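Local structure of isochorismatase family protein (Enterococcus faecalis, 2A67) at the interface of chains A and B. The protein is a member of the isochorismatase family, related to nicotinamidases, and is probably a hydrolase. Numbering follows the deposited sequence. Chains: chain A/B, isochorismatase family protein.

The interface of chains A and B. Residues chain A 120, 123-124, 160-161; chain B 83, 85, 88.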
ATOM      1  N   ARG A 120       4.746  -1.576   0.340  1.00 23.28           N
ATOM      2  CA  ARG A 120       4.209  -1.559  -1.037  1.00 23.08           C
ATOM      3  C   ARG A 120       4.968  -0.569  -1.883  1.00 23.89           C
ATOM      4  O   ARG A 120       5.174  -0.810  -3.100  1.00 23.26           O
ATOM      5  CB  ARG A 120       2.675  -1.253  -1.084  1.00 24.77           C
ATOM      6  CG  ARG A 120       1.814  -2.201  -0.188  1.00 23.53           C
ATOM      7  CD  ARG A 120       0.347  -2.224  -0.589  1.00 22.04           C
ATOM      8  NE  ARG A 120      -0.517  -2.830   0.421  1.00 21.25           N
ATOM      9  CZ  ARG A 120      -1.567  -3.632   0.202  1.00 22.34           C
ATOM     10  NH1 ARG A 120      -1.962  -4.003  -1.013  1.00 20.44           N
ATOM     11  NH2 ARG A 120      -2.249  -4.067   1.250  1.00 21.88           N
ATOM     12  N   HIS A 123       8.588  -2.105  -2.541  1.00 23.07           N
ATOM     13  CA  HIS A 123       8.497  -3.116  -3.611  1.00 23.83           C
ATOM     14  C   HIS A 123       8.311  -2.405  -4.967  1.00 23.65           C
ATOM     15  O   HIS A 123       8.947  -2.717  -5.990  1.00 21.25           O
ATOM     16  CB  HIS A 123       7.330  -4.090  -3.349  1.00 23.84           C
ATOM     17  CG  HIS A 123       7.035  -4.968  -4.522  1.00 26.60           C
ATOM     18  ND1 HIS A 123       6.219  -4.562  -5.562  1.00 24.30           N
ATOM     19  CD2 HIS A 123       7.532  -6.198  -4.872  1.00 27.23           C
ATOM     20  CE1 HIS A 123       6.179  -5.531  -6.471  1.00 30.54           C
ATOM     21  NE2 HIS A 123       6.983  -6.519  -6.085  1.00 25.78           N
ATOM     22  N   GLY A 124       7.404  -1.425  -5.009  1.00 21.20           N
ATOM     23  CA  GLY A 124       7.059  -0.826  -6.304  1.00 20.87           C
ATOM     24  C   GLY A 124       8.170   0.043  -6.860  1.00 22.01           C
ATOM     25  O   GLY A 124       8.189   0.313  -8.072  1.00 22.68           O
ATOM     26  N   ARG A 160       3.936 -11.624  -2.382  1.00 34.02           N
ATOM     27  CA  ARG A 160       3.553 -10.542  -3.271  1.00 33.14           C
ATOM     28  C   ARG A 160       4.495  -9.296  -3.172  1.00 30.73           C
ATOM     29  O   ARG A 160       4.964  -8.777  -4.204  1.00 28.73           O
ATOM     30  CB  ARG A 160       2.091 -10.209  -2.956  1.00 34.02           C
ATOM     31  CG  ARG A 160       1.471  -9.068  -3.693  1.00 34.79           C
ATOM     32  CD  ARG A 160      -0.039  -8.951  -3.241  1.00 37.00           C
ATOM     33  NE  ARG A 160      -0.917 -10.034  -3.755  1.00 43.08           N
ATOM     34  CZ  ARG A 160      -1.220 -11.179  -3.132  1.00 48.64           C
ATOM     35  NH1 ARG A 160      -0.681 -11.510  -1.954  1.00 52.21           N
ATOM     36  NH2 ARG A 160      -2.041 -12.049  -3.720  1.00 51.25           N
ATOM     37  N   PHE A 161       4.830  -8.876  -1.956  1.00 27.56           N
ATOM     38  CA  PHE A 161       5.698  -7.717  -1.820  1.00 26.90           C
ATOM     39  C   PHE A 161       7.045  -8.055  -1.194  1.00 26.64           C
ATOM     40  O   PHE A 161       8.031  -7.303  -1.373  1.00 25.37           O
ATOM     41  CB  PHE A 161       5.039  -6.649  -0.966  1.00 26.37           C
ATOM     42  CG  PHE A 161       3.760  -6.142  -1.537  1.00 27.20           C
ATOM     43  CD1 PHE A 161       3.760  -5.384  -2.717  1.00 28.68           C
ATOM     44  CD2 PHE A 161       2.567  -6.412  -0.917  1.00 26.08           C
ATOM     45  CE1 PHE A 161       2.572  -4.914  -3.275  1.00 27.07           C
ATOM     46  CE2 PHE A 161       1.329  -5.905  -1.473  1.00 26.49           C
ATOM     47  CZ  PHE A 161       1.359  -5.205  -2.653  1.00 25.84           C
TER
ATOM     48  N   HIS B  83       1.536  -7.149 -12.083  1.00 39.29           N
ATOM     49  CA  HIS B  83       1.503  -7.089 -10.587  1.00 39.74           C
ATOM     50  C   HIS B  83       0.243  -6.392  -9.980  1.00 39.95           C
ATOM     51  O   HIS B  83      -0.484  -5.684 -10.705  1.00 41.53           O
ATOM     52  CB  HIS B  83       2.764  -6.387 -10.051  1.00 40.91           C
ATOM     53  CG  HIS B  83       2.825  -6.315  -8.552  1.00 42.55           C
ATOM     54  ND1 HIS B  83       3.379  -7.328  -7.773  1.00 47.90           N
ATOM     55  CD2 HIS B  83       2.388  -5.373  -7.686  1.00 41.06           C
ATOM     56  CE1 HIS B  83       3.259  -7.005  -6.494  1.00 44.78           C
ATOM     57  NE2 HIS B  83       2.657  -5.826  -6.419  1.00 45.46           N
ATOM     58  N   ASN B  85       0.223  -3.788  -8.263  1.00 35.97           N
ATOM     59  CA  ASN B  85       0.584  -2.366  -8.533  1.00 34.18           C
ATOM     60  C   ASN B  85       0.508  -1.941 -10.035  1.00 32.48           C
ATOM     61  O   ASN B  85       1.281  -2.414 -10.873  1.00 28.59           O
ATOM     62  CB  ASN B  85       1.999  -2.176  -7.984  1.00 35.21           C
ATOM     63  CG  ASN B  85       2.484  -0.751  -8.022  1.00 36.26           C
ATOM     64  OD1 ASN B  85       1.961   0.098  -8.771  1.00 36.32           O
ATOM     65  ND2 ASN B  85       3.483  -0.467  -7.194  1.00 32.71           N
ATOM     66  N   TYR B  88       3.763  -0.740 -11.591  1.00 31.36           N
ATOM     67  CA  TYR B  88       4.935  -1.606 -11.503  1.00 33.10           C
ATOM     68  C   TYR B  88       5.166  -2.239 -12.867  1.00 33.35           C
ATOM     69  O   TYR B  88       4.349  -3.061 -13.312  1.00 33.03           O
ATOM     70  CB  TYR B  88       4.764  -2.686 -10.434  1.00 34.91           C
ATOM     71  CG  TYR B  88       5.998  -3.560 -10.240  1.00 37.06           C
ATOM     72  CD1 TYR B  88       7.107  -3.070  -9.545  1.00 39.78           C
ATOM     73  CD2 TYR B  88       6.066  -4.868 -10.744  1.00 39.86           C
ATOM     74  CE1 TYR B  88       8.229  -3.816  -9.348  1.00 37.59           C
ATOM     75  CE2 TYR B  88       7.225  -5.652 -10.535  1.00 39.51           C
ATOM     76  CZ  TYR B  88       8.292  -5.098  -9.840  1.00 38.50           C
ATOM     77  OH  TYR B  88       9.442  -5.804  -9.588  1.00 38.63           O
TER
HETATM   78  O   HOH W   1       4.161  -2.466  -5.181  1.00 24.79           O
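One face of the B:His83 imidazole is met by A:His123, whose CE1 lies toward the rim, while its edge meets A:Phe161 and the backbone carbonyl of A:Arg160 in plane; CE1 of the same A:His123 lies over the centre of the B:Tyr88 ring. The patch is part of a two-fold symmetric interface between copies of an isochorismatase-family protein, so each contact has a twin with the chains exchanged; the pair may correspond to a dimer in solution. The two imidazoles reach toward each other from opposite directions and stack with planes 26° apart and centroids 4.4 Å apart. The overlap is partial, CE1 of A:His123 coming 3.3 Å from CE1 of B:His83. That same carbon of A:His123 lies 3.9 Å from CE1 of the B:Tyr88 phenol, in a corner formed by the two chain B rings. A:Phe161 stands steeply to B:His83: the imidazole turns its NE2 edge toward the rim of the phenyl, on the face that carries A:Arg160 CG, and NE2 comes within 3.3 Å of A:Phe161 CE1. The phenyl is itself sandwiched within chain A, CG of A:Arg160 over the centre of one face and CG of A:Arg120 nearer the rim of the other, which should limit its tilt. The B:His83 side chain extends with CG anti to the backbone N (chi1 -179°), carrying the imidazole across to helix 111-125 and the loop of A:Arg160 and A:Phe161. Near the end of that helix, the edge of B:Tyr88 lies against the backbone of A:Gly124. Water 1 links the chains at the ND1 edge of A:His123, 3.0 Å from ND1. The backbone O of A:Arg120 holds the water at 2.8 Å. From chain B the amide ND2 of B:Asn85 reaches it at 2.9 Å, in a straighter bond (163° at H) than that of ND1. The bond to ND1 should help fix the rotation of the A:His123 imidazole.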